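Local coordinates for rhamnose ABC transporter, rhamnose-binding protein (Actinomyces odontolyticus ATCC 17982, PDB 5BQ3) that probably binds a carbohydrate, apparently rhamnose, as the extracytoplasmic solute-binding component of an ABC transporter, at residues G275-Y280 with V314-P319; R125-N130 with A283-G288; F298-G301 with E305-I308; I30-K35 with N51-I56; L89-N94 with P101-A106. One frame throughout, in Å; residues are numbered along the deposited sequence.

All five contacts lie in or at the border of the lobe built on the six-stranded parallel sheet. Contacts 1 and 2 share helix 271-287 and meet neighbouring strands, 313-315 and 127-130; their centres are 12 Å apart. Contact 3 is the hairpin beside them, 9 Å centre to centre from contact 1 and 10 Å from contact 2. Contact 4 packs helix 40-56 on the same sheet face as helix 271-287. Contact 5 lies on the other face. Contacts 4 and 5 are joined through strands 29-33 and 88-91, where Ile33 N lies 2.8 Å from Val90 O. Contacts 3 and 5 are farthest apart, 22 Å between centres.

Contact 1 (G275-Y280 with V314-P319); sequences GYVAAY and VVVGDP
Val277, on helix 271-287, faces Val316, on the segment 314-319, with 6.9 Å between their CA atoms. No hydrogen bond crosses between the two segments. Inside the helix, Ala279 N bonds to Gly275 O at 3.1 Å, a regular helical turn. The contact is therefore made by side chains alone, and three valines make it. The two methyls of Val277 are divided between two partners. CG1 stands anti to the backbone N (chi1 172°) and reaches Val314 CG1 at 4.3 Å. CG2, the other branch, meets Val316 CG1 at 4.2 Å. Val277 thus fits across the segment, one branch toward each valine. These are loose van der Waals contacts, and all three residues are buried. Ile129 of the neighbouring strand touches each of the three valines and widens the apolar patch. Val315 points away from the helix, whereas Val314 before it points toward it. Tyr276 and Tyr280 leave the helix on another side. Both hydroxyls bond to Glu55 OE1, on helix 40-56. The carbonyl O of Tyr276 also lies at the edge of the Tyr280 ring and in its plane. Farther on, Pro319 packs on Gln136 and Thr140 of helix 134-149. The arrangement is a helix laid on the edge strand of a parallel alpha/beta sheet. The run 314-319 is consistent with one of the interlobe crossovers of the type I periplasmic binding protein fold.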
# COMPACT_ATOMS: atom_id res chain seq x y z
N GLY A 275 0.07 4.01 9.42
CA GLY A 275 0.75 4.05 10.71
C GLY A 275 -0.14 4.60 11.80
O GLY A 275 -0.08 4.14 12.95
N TYR A 276 -1.00 5.58 11.44
CA TYR A 276 -1.97 6.24 12.31
C TYR A 276 -3.00 5.23 12.84
O TYR A 276 -3.17 5.15 14.06
CB TYR A 276 -2.67 7.39 11.55
CG TYR A 276 -3.45 8.35 12.42
CD1 TYR A 276 -2.86 9.49 12.94
CD2 TYR A 276 -4.80 8.14 12.68
CE1 TYR A 276 -3.57 10.38 13.75
CE2 TYR A 276 -5.53 9.02 13.48
CZ TYR A 276 -4.91 10.14 14.01
OH TYR A 276 -5.63 11.01 14.79
N VAL A 277 -3.66 4.47 11.94
CA VAL A 277 -4.67 3.45 12.27
C VAL A 277 -4.03 2.32 13.11
O VAL A 277 -4.64 1.90 14.09
CB VAL A 277 -5.37 2.90 10.98
CG1 VAL A 277 -6.29 1.71 11.29
CG2 VAL A 277 -6.16 3.99 10.28
N ALA A 278 -2.81 1.89 12.74
CA ALA A 278 -2.07 0.82 13.42
C ALA A 278 -1.76 1.16 14.88
O ALA A 278 -1.91 0.29 15.74
CB ALA A 278 -0.78 0.54 12.67
N ALA A 279 -1.36 2.41 15.18
CA ALA A 279 -1.06 2.88 16.53
C ALA A 279 -2.32 2.91 17.39
O ALA A 279 -2.25 2.57 18.58
CB ALA A 279 -0.41 4.25 16.49
N TYR A 280 -3.48 3.28 16.79
CA TYR A 280 -4.77 3.32 17.48
C TYR A 280 -5.31 1.90 17.69
O TYR A 280 -5.96 1.65 18.71
CB TYR A 280 -5.79 4.18 16.72
CG TYR A 280 -5.75 5.64 17.11
CD1 TYR A 280 -6.51 6.12 18.18
CD2 TYR A 280 -4.94 6.54 16.43
CE1 TYR A 280 -6.46 7.46 18.55
CE2 TYR A 280 -4.89 7.89 16.79
CZ TYR A 280 -5.65 8.34 17.86
OH TYR A 280 -5.60 9.67 18.21
N VAL A 314 -7.84 -5.16 9.10
CA VAL A 314 -8.45 -3.82 9.13
C VAL A 314 -7.97 -3.06 7.88
O VAL A 314 -6.76 -3.00 7.64
CB VAL A 314 -8.11 -3.06 10.44
CG1 VAL A 314 -8.76 -1.67 10.47
CG2 VAL A 314 -8.50 -3.86 11.68
N VAL A 315 -8.90 -2.50 7.09
CA VAL A 315 -8.56 -1.74 5.88
C VAL A 315 -8.64 -0.24 6.23
O VAL A 315 -9.65 0.22 6.77
CB VAL A 315 -9.44 -2.13 4.65
CG1 VAL A 315 -9.08 -1.30 3.42
CG2 VAL A 315 -9.33 -3.61 4.34
N VAL A 316 -7.56 0.51 5.91
CA VAL A 316 -7.44 1.96 6.15
C VAL A 316 -8.52 2.71 5.34
O VAL A 316 -9.21 3.57 5.89
CB VAL A 316 -6.01 2.49 5.86
CG1 VAL A 316 -5.91 4.00 6.07
CG2 VAL A 316 -4.97 1.77 6.72
N GLY A 317 -8.67 2.36 4.06
CA GLY A 317 -9.66 2.97 3.19
C GLY A 317 -9.48 2.68 1.71
O GLY A 317 -8.70 1.80 1.34
N ASP A 318 -10.21 3.44 0.87
CA ASP A 318 -10.14 3.32 -0.59
C ASP A 318 -8.85 3.96 -1.12
O ASP A 318 -8.36 4.90 -0.47
CB ASP A 318 -11.38 3.96 -1.25
CG ASP A 318 -12.72 3.33 -0.92
OD1 ASP A 318 -12.77 2.09 -0.72
OD2 ASP A 318 -13.74 4.05 -0.93
N PRO A 319 -8.27 3.50 -2.26
CA PRO A 319 -7.03 4.13 -2.76
C PRO A 319 -7.18 5.64 -3.00
O PRO A 319 -8.24 6.10 -3.43
CB PRO A 319 -6.75 3.39 -4.07
CG PRO A 319 -7.47 2.10 -3.95
CD PRO A 319 -8.70 2.39 -3.14

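Contact 2 (R125-N130 with A283-G288); sequences RDLFIN and AALDSG
Helix packing on a parallel sheet, as in the alpha/beta lobes of type I periplasmic binding proteins, brings Leu285 against Asp126 and Leu127. Leu285 lies near the C-terminal end of helix 271-287. Asp126 and Leu127 are at the entry to strand 127-130. The backbones stay well apart, with 8.2 Å between the CA atoms of Asp126 and Leu285. One methyl does the touching. CD1 of Leu285 continues the side chain outward, nearly anti to its CA (chi2 156°), and so bridges the gap to the strand. It rests against two atoms of Leu127, 4.0 Å from CB and 4.0 Å from CD2. The two leucines cross obliquely. The same Leu285 CD1 also meets the methylene of Asp126, 4.1 Å from its CB. Only the carbon part of the aspartate faces the leucine in this way. Its carboxylate is taken up elsewhere: OD2 accepts a hydrogen bond from Val113 N, and OD1 forms a salt bridge with Arg107 NH2. Both oxygens are thus occupied, which should hold the carboxylate in one orientation beside the apolar contact. Leu127 also packs on Ala281, one helical turn before Leu285, and on Val314 of the adjoining strand. After Ser287 the helix stops, and Gly288 turns out of it with a positive phi of 102°. On the strand, Phe128 is turned away from the leucine pair. One face of its ring lies over the backbone of its own strand, with Asn130 N 4.2 Å above the ring plane, over its centre.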
# COMPACT_ATOMS: atom_id res chain seq x y z
N ARG A 125 0.25 -12.66 14.81
CA ARG A 125 -0.19 -11.30 15.14
C ARG A 125 -1.64 -11.28 15.65
O ARG A 125 -2.42 -12.19 15.36
CB ARG A 125 0.00 -10.34 13.94
CG ARG A 125 -1.07 -10.37 12.86
CD ARG A 125 -1.03 -11.60 11.98
NE ARG A 125 -1.81 -11.42 10.76
CZ ARG A 125 -3.11 -11.65 10.66
NH1 ARG A 125 -3.81 -12.08 11.71
NH2 ARG A 125 -3.73 -11.45 9.50
N ASP A 126 -1.97 -10.24 16.41
CA ASP A 126 -3.28 -10.02 16.99
C ASP A 126 -4.20 -9.31 16.01
O ASP A 126 -5.42 -9.50 16.07
CB ASP A 126 -3.16 -9.20 18.29
CG ASP A 126 -2.41 -9.90 19.40
OD1 ASP A 126 -2.98 -10.83 20.02
OD2 ASP A 126 -1.25 -9.52 19.67
N LEU A 127 -3.61 -8.51 15.09
CA LEU A 127 -4.31 -7.71 14.08
C LEU A 127 -3.38 -7.33 12.92
O LEU A 127 -2.18 -7.13 13.13
CB LEU A 127 -4.81 -6.41 14.76
CG LEU A 127 -6.26 -5.96 14.52
CD1 LEU A 127 -7.27 -6.99 15.01
CD2 LEU A 127 -6.52 -4.66 15.24
N PHE A 128 -3.94 -7.21 11.70
CA PHE A 128 -3.23 -6.76 10.50
C PHE A 128 -3.93 -5.52 9.93
O PHE A 128 -5.15 -5.51 9.78
CB PHE A 128 -3.10 -7.87 9.43
CG PHE A 128 -2.57 -7.42 8.08
CD1 PHE A 128 -1.33 -6.78 7.98
CD2 PHE A 128 -3.29 -7.66 6.92
CE1 PHE A 128 -0.86 -6.34 6.74
CE2 PHE A 128 -2.80 -7.23 5.67
CZ PHE A 128 -1.58 -6.58 5.59
N ILE A 129 -3.15 -4.46 9.64
CA ILE A 129 -3.65 -3.20 9.08
C ILE A 129 -3.20 -3.13 7.62
O ILE A 129 -2.01 -3.00 7.34
CB ILE A 129 -3.20 -1.94 9.90
CG1 ILE A 129 -3.30 -2.15 11.45
CG2 ILE A 129 -3.96 -0.69 9.44
CD1 ILE A 129 -4.71 -2.44 12.07
N ASN A 130 -4.16 -3.25 6.70
CA ASN A 130 -3.90 -3.17 5.27
C ASN A 130 -4.27 -1.78 4.76
O ASN A 130 -5.30 -1.23 5.16
CB ASN A 130 -4.68 -4.26 4.52
CG ASN A 130 -4.08 -4.70 3.20
OD1 ASN A 130 -3.03 -4.23 2.73
ND2 ASN A 130 -4.75 -5.65 2.57
N ALA A 283 -3.29 0.36 20.60
CA ALA A 283 -3.71 1.01 21.85
C ALA A 283 -5.05 0.44 22.32
O ALA A 283 -5.25 0.29 23.53
CB ALA A 283 -3.83 2.51 21.64
N ALA A 284 -5.95 0.11 21.37
CA ALA A 284 -7.26 -0.47 21.63
C ALA A 284 -7.15 -1.91 22.16
O ALA A 284 -7.91 -2.29 23.05
CB ALA A 284 -8.10 -0.45 20.36
N LEU A 285 -6.19 -2.69 21.63
CA LEU A 285 -5.93 -4.08 22.05
C LEU A 285 -5.30 -4.12 23.44
O LEU A 285 -5.64 -4.98 24.25
CB LEU A 285 -5.01 -4.79 21.04
CG LEU A 285 -5.63 -5.25 19.71
CD1 LEU A 285 -4.56 -5.37 18.64
CD2 LEU A 285 -6.35 -6.57 19.87
N ASP A 286 -4.36 -3.19 23.71
CA ASP A 286 -3.62 -3.09 24.97
C ASP A 286 -4.48 -2.57 26.12
O ASP A 286 -4.30 -3.02 27.26
CB ASP A 286 -2.40 -2.18 24.78
CG ASP A 286 -1.25 -2.44 25.73
OD1 ASP A 286 -1.02 -3.63 26.07
OD2 ASP A 286 -0.55 -1.48 26.08
N SER A 287 -5.41 -1.63 25.85
CA SER A 287 -6.30 -1.07 26.87
C SER A 287 -7.40 -2.06 27.26
O SER A 287 -7.89 -2.02 28.39
CB SER A 287 -6.94 0.23 26.38
OG SER A 287 -7.69 0.04 25.20
N GLY A 288 -7.77 -2.94 26.33
CA GLY A 288 -8.79 -3.96 26.53
C GLY A 288 -10.13 -3.63 25.90
O GLY A 288 -11.13 -4.30 26.20

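Contact 3 (F298-G301 with E305-I308); sequences FTAG and ERTI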
# COMPACT_ATOMS: atom_id res chain seq x y z
N PHE A 298 -13.18 -0.22 16.60
CA PHE A 298 -12.27 0.64 17.35
C PHE A 298 -12.19 2.02 16.69
O PHE A 298 -12.33 2.13 15.47
CB PHE A 298 -10.87 -0.00 17.49
CG PHE A 298 -10.04 -0.07 16.23
CD1 PHE A 298 -10.19 -1.11 15.33
CD2 PHE A 298 -9.06 0.89 15.97
CE1 PHE A 298 -9.41 -1.18 14.17
CE2 PHE A 298 -8.29 0.83 14.81
CZ PHE A 298 -8.46 -0.21 13.92
N THR A 299 -11.96 3.08 17.50
CA THR A 299 -11.83 4.45 17.01
C THR A 299 -10.37 4.71 16.64
O THR A 299 -9.47 4.47 17.44
CB THR A 299 -12.38 5.46 18.04
OG1 THR A 299 -13.67 5.02 18.49
CG2 THR A 299 -12.50 6.87 17.47
N ALA A 300 -10.14 5.17 15.40
CA ALA A 300 -8.82 5.48 14.87
C ALA A 300 -8.61 6.99 14.76
O ALA A 300 -8.35 7.52 13.67
CB ALA A 300 -8.63 4.80 13.52
N GLY A 301 -8.74 7.67 15.90
CA GLY A 301 -8.57 9.12 16.05
C GLY A 301 -9.41 9.99 15.14
O GLY A 301 -10.65 9.92 15.18
N GLU A 305 -14.08 5.57 13.12
CA GLU A 305 -14.09 4.16 13.52
C GLU A 305 -13.72 3.22 12.36
O GLU A 305 -13.86 3.57 11.19
CB GLU A 305 -15.46 3.76 14.10
CG GLU A 305 -15.67 4.25 15.52
CD GLU A 305 -16.76 3.54 16.29
OE1 GLU A 305 -17.94 3.61 15.86
OE2 GLU A 305 -16.45 2.95 17.35
N ARG A 306 -13.21 2.02 12.72
CA ARG A 306 -12.83 0.95 11.79
C ARG A 306 -13.30 -0.40 12.32
O ARG A 306 -13.30 -0.61 13.53
CB ARG A 306 -11.30 0.92 11.56
CG ARG A 306 -10.71 2.10 10.79
CD ARG A 306 -11.17 2.19 9.34
NE ARG A 306 -10.44 3.21 8.58
CZ ARG A 306 -10.72 4.51 8.59
NH1 ARG A 306 -11.72 4.97 9.32
NH2 ARG A 306 -10.00 5.35 7.87
N THR A 307 -13.68 -1.32 11.41
CA THR A 307 -14.15 -2.66 11.77
C THR A 307 -13.08 -3.71 11.42
O THR A 307 -12.43 -3.61 10.37
CB THR A 307 -15.50 -2.97 11.06
OG1 THR A 307 -16.45 -1.97 11.42
CG2 THR A 307 -16.08 -4.33 11.44
N ILE A 308 -12.90 -4.70 12.31
CA ILE A 308 -11.98 -5.82 12.11
C ILE A 308 -12.70 -6.83 11.22
O ILE A 308 -13.74 -7.37 11.61
CB ILE A 308 -11.49 -6.43 13.46
CG1 ILE A 308 -10.77 -5.38 14.33
CG2 ILE A 308 -10.61 -7.67 13.23
CD1 ILE A 308 -10.86 -5.60 15.81
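Phe298 and Arg306 are joined by two backbone hydrogen bonds, Arg306 N to Phe298 O at 2.9 Å and Phe298 N to Arg306 O at 3.1 Å. They form the hydrogen-bonded pair of a small antiparallel beta hairpin, strands 297-299 and 305-307. Thr299 and Glu305 are the next, non-hydrogen-bonded pair. The Arg306 chain bends at chi2 (-66°), and NH1 turns back to bond Glu305 O at 3.2 Å. That oxygen lies in the guanidinium plane, although the donor sits above the carbonyl plane. NH1 also bonds Leu303 O in the turn, and NH2 makes a weak bond to Val316 O. Glu305 pairs with Lys297 through OE1. Its side chain passes Thr299 without a hydrogen bond to it. On the other face, the CG of Phe298 sits between the backbone N and the carbonyl carbon (chi1 71°). This carries the ring beneath the opposite strand. The ring also packs on Val277, Ala281 and Ala284 of helix 271-287 and on Val314. An alanine here would lose the aromatic surface and is likely to open a gap between the hairpin and that helix. Ile308 CG1 approaches the ring obliquely, 4.4 Å from Phe298 CE1. Arg306 CB stands over one ring face in a CH-pi contact, 4.2 Å from the Phe298 centroid.

Contact 4 (I30-K35 with N51-I56); sequences ITFIPK and NAAGEI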
# COMPACT_ATOMS: atom_id res chain seq x y z
N ILE A 30 5.07 1.70 23.10
CA ILE A 30 4.81 1.30 21.71
C ILE A 30 6.11 1.38 20.89
O ILE A 30 6.88 2.33 21.05
CB ILE A 30 3.64 2.12 21.07
CG1 ILE A 30 3.17 1.50 19.72
CG2 ILE A 30 3.95 3.63 20.94
CD1 ILE A 30 1.80 1.94 19.23
N THR A 31 6.35 0.38 20.03
CA THR A 31 7.54 0.33 19.18
C THR A 31 7.12 -0.04 17.75
O THR A 31 6.37 -0.99 17.53
CB THR A 31 8.61 -0.62 19.75
OG1 THR A 31 8.99 -0.15 21.04
CG2 THR A 31 9.85 -0.69 18.87
N PHE A 32 7.63 0.74 16.78
CA PHE A 32 7.39 0.58 15.35
C PHE A 32 8.64 0.02 14.68
O PHE A 32 9.72 0.61 14.80
CB PHE A 32 6.98 1.93 14.71
CG PHE A 32 5.79 2.60 15.34
CD1 PHE A 32 5.94 3.47 16.41
CD2 PHE A 32 4.50 2.39 14.85
CE1 PHE A 32 4.83 4.07 17.01
CE2 PHE A 32 3.40 3.00 15.43
CZ PHE A 32 3.57 3.84 16.52
N ILE A 33 8.52 -1.16 14.04
CA ILE A 33 9.63 -1.81 13.35
C ILE A 33 9.34 -1.83 11.84
O ILE A 33 8.54 -2.66 11.38
CB ILE A 33 9.99 -3.22 13.92
CG1 ILE A 33 10.22 -3.18 15.45
CG2 ILE A 33 11.22 -3.80 13.19
CD1 ILE A 33 10.08 -4.52 16.15
N PRO A 34 9.98 -0.94 11.04
CA PRO A 34 9.76 -0.99 9.58
C PRO A 34 10.58 -2.11 8.94
O PRO A 34 11.39 -2.75 9.62
CB PRO A 34 10.22 0.40 9.12
CG PRO A 34 11.28 0.79 10.10
CD PRO A 34 10.96 0.10 11.40
N LYS A 35 10.40 -2.33 7.62
CA LYS A 35 11.14 -3.33 6.85
C LYS A 35 12.64 -3.01 6.85
O LYS A 35 13.47 -3.91 6.96
CB LYS A 35 10.63 -3.36 5.40
CG LYS A 35 9.33 -4.12 5.20
CD LYS A 35 8.97 -4.16 3.72
CE LYS A 35 7.79 -5.07 3.47
NZ LYS A 35 7.44 -5.13 2.02
N ASN A 51 2.94 10.22 15.55
CA ASN A 51 2.00 11.32 15.78
C ASN A 51 0.72 10.81 16.44
O ASN A 51 0.22 11.46 17.35
CB ASN A 51 1.70 12.06 14.48
CG ASN A 51 2.60 13.25 14.22
OD1 ASN A 51 3.83 13.19 14.37
ND2 ASN A 51 2.01 14.36 13.81
N ALA A 52 0.22 9.63 16.01
CA ALA A 52 -0.96 8.99 16.58
C ALA A 52 -0.69 8.54 18.02
O ALA A 52 -1.52 8.79 18.90
CB ALA A 52 -1.39 7.81 15.74
N ALA A 53 0.48 7.92 18.27
CA ALA A 53 0.93 7.44 19.59
C ALA A 53 1.05 8.59 20.61
O ALA A 53 0.77 8.38 21.79
CB ALA A 53 2.26 6.72 19.46
N GLY A 54 1.44 9.77 20.13
CA GLY A 54 1.54 10.98 20.93
C GLY A 54 0.17 11.49 21.34
O GLY A 54 -0.02 11.91 22.49
N GLU A 55 -0.80 11.44 20.40
CA GLU A 55 -2.20 11.83 20.60
C GLU A 55 -2.87 10.92 21.64
O GLU A 55 -3.59 11.40 22.51
CB GLU A 55 -2.98 11.77 19.28
CG GLU A 55 -2.71 12.93 18.33
CD GLU A 55 -3.41 12.85 16.98
OE1 GLU A 55 -4.53 12.30 16.92
OE2 GLU A 55 -2.83 13.35 15.99
N ILE A 56 -2.63 9.59 21.52
CA ILE A 56 -3.15 8.54 22.41
C ILE A 56 -2.61 8.78 23.84
O ILE A 56 -3.39 8.76 24.80
CB ILE A 56 -2.78 7.13 21.85
CG1 ILE A 56 -3.52 6.84 20.53
CG2 ILE A 56 -3.06 6.03 22.86
CD1 ILE A 56 -2.85 5.85 19.59
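Ile30 turns its CG1 anti to the backbone N (chi1 -168°), which leaves the CG2 methyl projecting at Ala53. Phe32, two residues on, has CG anti to its carbonyl carbon (chi1 -56°), and its ring reaches toward the same alanine. Both side chains therefore meet one methyl group. Ile30 CG2 lies 3.8 Å from Ala53 CB. Phe32 CZ is farther, 4.3 Å from Ala53 CB. The alanine comes at the edge of the ring, near its plane, so it meets the far end of the phenyl and not a face. The two strand side chains also pack on each other, with Ile30 CD1 3.8 Å from Phe32 CZ. The CA atoms of Ile30 and Ala53 are 7.6 Å apart, and the small alanine probably lets the helix sit this close to the strand. No hydrogen bond crosses the contact. The segments belong to a beta-alpha-beta unit, strand 29-33, helix 40-56 and strand 60-63, at one end of the parallel sheet. Such units are the building blocks of Rossmann-like lobes in sugar-binding proteins of this kind. Val61 of the third element touches Ile30, Phe32 and Ala53, and so extends the same apolar cluster. Alternation along the strand sends Thr31 to the other face, where its OG1 bonds to Glu81 OE1. On the helix, Ala52 and Ile56 flank Ala53 and pack against helix 271-287. Glu55 N bonds to Asn51 O at 3.2 Å, and Ile56 N to Ala52 O at 3.0 Å.

Contact 5 (L89-N94 with P101-A106); sequences LVIAAN and PALQDA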
# COMPACT_ATOMS: atom_id res chain seq x y z
N LEU A 89 3.65 -3.76 19.75
CA LEU A 89 4.64 -3.90 18.68
C LEU A 89 3.95 -3.79 17.32
O LEU A 89 3.08 -4.59 17.00
CB LEU A 89 5.39 -5.24 18.81
CG LEU A 89 6.79 -5.25 18.21
CD1 LEU A 89 7.82 -4.78 19.22
CD2 LEU A 89 7.15 -6.63 17.71
N VAL A 90 4.34 -2.76 16.54
CA VAL A 90 3.80 -2.51 15.20
C VAL A 90 4.91 -2.84 14.20
O VAL A 90 5.96 -2.19 14.24
CB VAL A 90 3.23 -1.07 15.04
CG1 VAL A 90 2.46 -0.94 13.73
CG2 VAL A 90 2.33 -0.69 16.22
N ILE A 91 4.72 -3.87 13.35
CA ILE A 91 5.78 -4.32 12.44
C ILE A 91 5.31 -4.54 10.98
O ILE A 91 4.24 -5.07 10.74
CB ILE A 91 6.47 -5.60 13.01
CG1 ILE A 91 7.62 -6.10 12.11
CG2 ILE A 91 5.46 -6.72 13.32
CD1 ILE A 91 8.75 -6.74 12.82
N ALA A 92 6.17 -4.14 10.02
CA ALA A 92 6.00 -4.38 8.59
C ALA A 92 6.92 -5.55 8.24
O ALA A 92 8.12 -5.36 8.07
CB ALA A 92 6.34 -3.13 7.79
N ALA A 93 6.36 -6.78 8.26
CA ALA A 93 7.08 -8.04 8.06
C ALA A 93 7.79 -8.13 6.71
O ALA A 93 7.17 -7.94 5.66
CB ALA A 93 6.13 -9.21 8.22
N ASN A 94 9.11 -8.43 6.75
CA ASN A 94 9.95 -8.60 5.56
C ASN A 94 9.61 -9.93 4.87
O ASN A 94 9.63 -10.01 3.65
CB ASN A 94 11.42 -8.55 5.93
CG ASN A 94 12.03 -7.17 5.91
OD1 ASN A 94 11.86 -6.40 4.96
ND2 ASN A 94 12.83 -6.86 6.92
N PRO A 101 8.14 -16.86 14.44
CA PRO A 101 8.45 -17.40 15.78
C PRO A 101 8.78 -16.31 16.82
O PRO A 101 8.42 -16.47 17.98
CB PRO A 101 9.66 -18.31 15.54
CG PRO A 101 9.65 -18.58 14.10
CD PRO A 101 9.13 -17.35 13.46
N ALA A 102 9.46 -15.23 16.39
CA ALA A 102 9.83 -14.10 17.25
C ALA A 102 8.59 -13.32 17.68
O ALA A 102 8.52 -12.89 18.84
CB ALA A 102 10.81 -13.19 16.53
N LEU A 103 7.61 -13.16 16.77
CA LEU A 103 6.34 -12.46 17.04
C LEU A 103 5.41 -13.30 17.92
O LEU A 103 4.65 -12.73 18.70
CB LEU A 103 5.63 -12.08 15.73
CG LEU A 103 6.29 -11.03 14.83
CD1 LEU A 103 5.52 -10.87 13.53
CD2 LEU A 103 6.42 -9.68 15.53
N GLN A 104 5.48 -14.64 17.80
CA GLN A 104 4.69 -15.56 18.61
C GLN A 104 5.20 -15.58 20.05
O GLN A 104 4.41 -15.75 20.98
CB GLN A 104 4.69 -16.97 18.00
CG GLN A 104 3.72 -17.12 16.83
CD GLN A 104 3.77 -18.47 16.17
OE1 GLN A 104 4.84 -19.01 15.90
NE2 GLN A 104 2.61 -19.02 15.86
N ASP A 105 6.52 -15.37 20.23
CA ASP A 105 7.18 -15.28 21.54
C ASP A 105 6.82 -13.96 22.22
O ASP A 105 6.84 -13.87 23.44
CB ASP A 105 8.70 -15.42 21.41
CG ASP A 105 9.22 -16.84 21.23
OD1 ASP A 105 8.52 -17.79 21.65
OD2 ASP A 105 10.36 -16.99 20.73
N ALA A 106 6.50 -12.93 21.41
CA ALA A 106 6.09 -11.61 21.90
C ALA A 106 4.67 -11.70 22.47
O ALA A 106 4.42 -11.18 23.56
CB ALA A 106 6.15 -10.59 20.77
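Leu89, on strand 88-91, sends its CD2 methyl to Leu103 on helix 100-109. The two CD2 atoms, of Leu89 and of Leu103, are 3.8 Å apart. With CG roughly anti to the backbone N (chi1 -154°), Leu89 brings this methyl to the helix, and the two leucine side chains cross at about a right angle. Val90 turns to the other face of the sheet. There it packs on Ile30, Phe32 and Phe116, and on Ala278 of helix 271-287. Ile91 comes back to the helix side. Its CG2 meets Leu103 CD2 at 3.8 Å and Leu103 CD1 more loosely at 4.2 Å. Leu103 thus straddles the two strand residues. CD2 touches both, and CD1 leans toward Ile91 alone. The first part of the leucine does not aim straight at the strand; its methyl ends do the reaching. Farther along, the strand gives way to a loop. Ala92 O accepts a hydrogen bond from Gln74 NE2, and Asn94 N donates to Gln74 OE1. Asn94 ND2 bonds to Lys35 O, which links the loops that follow two neighbouring strands. On the helix side, Val113 of strand 112-116 covers Leu103. Cys100, at the start of the helix, forms a disulfide with Cys124, and Gln104 NE2 bonds to the adjacent Asp123 O. The three touching side chains are all buried and apolar, with no hydrogen bond between the segments. This is the strand-to-helix step of a beta-alpha-beta unit, 88-91, 100-109 and 112-116, in the Rossmann-like lobe of a type I periplasmic binding protein.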